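Local coordinates for N-acetylglucosamine-6-phosphate deacetylase (Thermotoga maritima, PDB 1O12), which probably removes the acetyl group from N-acetylglucosamine 6-phosphate, using a bound divalent metal cation, as a NagA-family member of the metallo-dependent hydrolases, at residues 20-25 with 343-347. Numbering follows the deposited sequence.
Sequences IVDPID and GRIAE
A buried carboxylate can organise its own turn and hold a distant loop at once, and Asp22 illustrates the principle. Residues 20-22 are extended and end strand 18-22; 23-25 turn away, while 343-347 form an irregular loop, Asp22 CA lying 5.4 Å from Ile345 CA. Ile20 points toward that loop, its CG2 3.7 Å from CG2 of Ile345. Val21 faces away, yet its carbonyl O lies 3.6 Å from Ile345 CD1. Both oxygens of Asp22 (chi1 t) are engaged. Asp22 OD2 closes an Asx turn with Ile24 N (3.1 Å). Asp25 N, 2.9 Å from Asp22 OD2, extends it to an Asx motif. Asp22 OD1 accepts a nearly linear hydrogen bond from Ile345 N (2.9 Å) and a salt-bridging one from Arg344 NE (2.8 Å). Arg344, m from chi1 to chi3, curls back so that NH2 reaches Asp22 OD2 (3.2 Å). Pro23 sets CG 3.2 Å from Gly343 O, and Ile24 lays CD1 over one face of the Arg344 guanidinium. Asp25 OD2 completes the salt-bridge network with Arg344 NH2 (3.6 Å), and one water donates to Asp25 OD2 and Ile345 O. Away from the metal site, this ties the small β domain of amidohydrolases, beside the TIM barrel, to the chain leaving helix 322-336: Pro23 and Ile24 pack on its Tyr331, and Ile345 touches Val32 of strand 26-35 and Leu53 and Pro55 of strand 52-59.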
loop_
_atom_site.group_PDB
_atom_site.type_symbol
_atom_site.label_atom_id
_atom_site.label_comp_id
_atom_site.label_asym_id
_atom_site.label_seq_id
_atom_site.Cartn_x
_atom_site.Cartn_y
_atom_site.Cartn_z
ATOM N N ILE A 20 -9.729 -28.784 13.033
ATOM C CA ILE A 20 -8.310 -28.558 13.312
ATOM C C ILE A 20 -7.748 -27.462 12.396
ATOM O O ILE A 20 -7.944 -27.497 11.179
ATOM C CB ILE A 20 -7.499 -29.829 13.061
ATOM C CG1 ILE A 20 -8.065 -30.963 13.910
ATOM C CG2 ILE A 20 -6.000 -29.575 13.344
ATOM C CD1 ILE A 20 -7.629 -32.364 13.400
ATOM N N VAL A 21 -7.026 -26.514 12.969
ATOM C CA VAL A 21 -6.488 -25.453 12.160
ATOM C C VAL A 21 -5.007 -25.284 12.350
ATOM O O VAL A 21 -4.565 -24.871 13.413
ATOM C CB VAL A 21 -7.157 -24.113 12.487
ATOM C CG1 VAL A 21 -6.701 -23.071 11.530
ATOM C CG2 VAL A 21 -8.677 -24.258 12.481
ATOM N N ASP A 22 -4.249 -25.618 11.312
ATOM C CA ASP A 22 -2.802 -25.473 11.306
ATOM C C ASP A 22 -2.449 -24.421 10.224
ATOM O O ASP A 22 -2.990 -24.438 9.115
ATOM C CB ASP A 22 -2.126 -26.821 10.992
ATOM C CG ASP A 22 -0.608 -26.758 11.101
ATOM O OD1 ASP A 22 -0.093 -26.666 12.226
ATOM O OD2 ASP A 22 0.073 -26.783 10.057
ATOM N N PRO A 23 -1.535 -23.501 10.536
ATOM C CA PRO A 23 -1.088 -22.436 9.636
ATOM C C PRO A 23 -0.497 -22.975 8.351
ATOM O O PRO A 23 -0.490 -22.292 7.336
ATOM C CB PRO A 23 0.004 -21.733 10.421
ATOM C CG PRO A 23 -0.225 -22.157 11.843
ATOM C CD PRO A 23 -0.690 -23.561 11.732
ATOM N N ILE A 24 0.027 -24.191 8.400
ATOM C CA ILE A 24 0.677 -24.751 7.226
ATOM C C ILE A 24 -0.080 -25.862 6.523
ATOM O O ILE A 24 -0.162 -25.890 5.306
ATOM C CB ILE A 24 2.096 -25.248 7.600
ATOM C CG1 ILE A 24 2.984 -24.046 7.930
ATOM C CG2 ILE A 24 2.715 -26.025 6.448
ATOM C CD1 ILE A 24 4.343 -24.447 8.448
ATOM N N ASP A 25 -0.640 -26.773 7.297
ATOM C CA ASP A 25 -1.367 -27.875 6.732
ATOM C C ASP A 25 -2.820 -27.537 6.430
ATOM O O ASP A 25 -3.546 -28.361 5.891
ATOM C CB ASP A 25 -1.264 -29.097 7.669
ATOM C CG ASP A 25 0.172 -29.581 7.832
ATOM O OD1 ASP A 25 0.928 -29.552 6.823
ATOM O OD2 ASP A 25 0.549 -29.993 8.955
ATOM N N GLY A 343 2.800 -22.582 17.866
ATOM C CA GLY A 343 2.089 -22.028 16.719
ATOM C C GLY A 343 1.677 -23.054 15.680
ATOM O O GLY A 343 1.423 -22.729 14.525
ATOM N N ARG A 344 1.596 -24.305 16.102
ATOM C CA ARG A 344 1.240 -25.376 15.199
ATOM C C ARG A 344 0.407 -26.432 15.904
ATOM O O ARG A 344 0.383 -26.515 17.136
ATOM C CB ARG A 344 2.516 -26.055 14.673
ATOM C CG ARG A 344 3.466 -25.161 13.863
ATOM C CD ARG A 344 2.867 -24.842 12.510
ATOM N NE ARG A 344 2.564 -26.027 11.697
ATOM C CZ ARG A 344 3.473 -26.849 11.155
ATOM N NH1 ARG A 344 4.778 -26.634 11.337
ATOM N NH2 ARG A 344 3.069 -27.875 10.393
ATOM N N ILE A 345 -0.295 -27.211 15.091
ATOM C CA ILE A 345 -1.064 -28.350 15.546
ATOM C C ILE A 345 -0.568 -29.411 14.592
ATOM O O ILE A 345 -1.237 -29.749 13.619
ATOM C CB ILE A 345 -2.587 -28.242 15.358
ATOM C CG1 ILE A 345 -3.163 -27.103 16.208
ATOM C CG2 ILE A 345 -3.226 -29.581 15.802
ATOM C CD1 ILE A 345 -4.706 -27.068 16.227
ATOM N N ALA A 346 0.632 -29.895 14.876
ATOM C CA ALA A 346 1.288 -30.922 14.081
ATOM C C ALA A 346 2.073 -31.857 15.014
ATOM O O ALA A 346 2.562 -31.460 16.068
ATOM C CB ALA A 346 2.241 -30.259 13.061
ATOM N N GLU A 347 2.204 -33.106 14.614
ATOM C CA GLU A 347 2.940 -34.064 15.411
ATOM C C GLU A 347 4.367 -33.618 15.721
ATOM O O GLU A 347 5.106 -33.193 14.836
ATOM C CB GLU A 347 2.930 -35.410 14.704
ATOM C CG GLU A 347 1.614 -36.114 14.919
ATOM C CD GLU A 347 1.380 -37.268 13.974
ATOM O OE1 GLU A 347 2.387 -37.929 13.607
ATOM O OE2 GLU A 347 0.189 -37.512 13.623
HETATM O O HOH W 1 -0.874 -31.064 11.202
#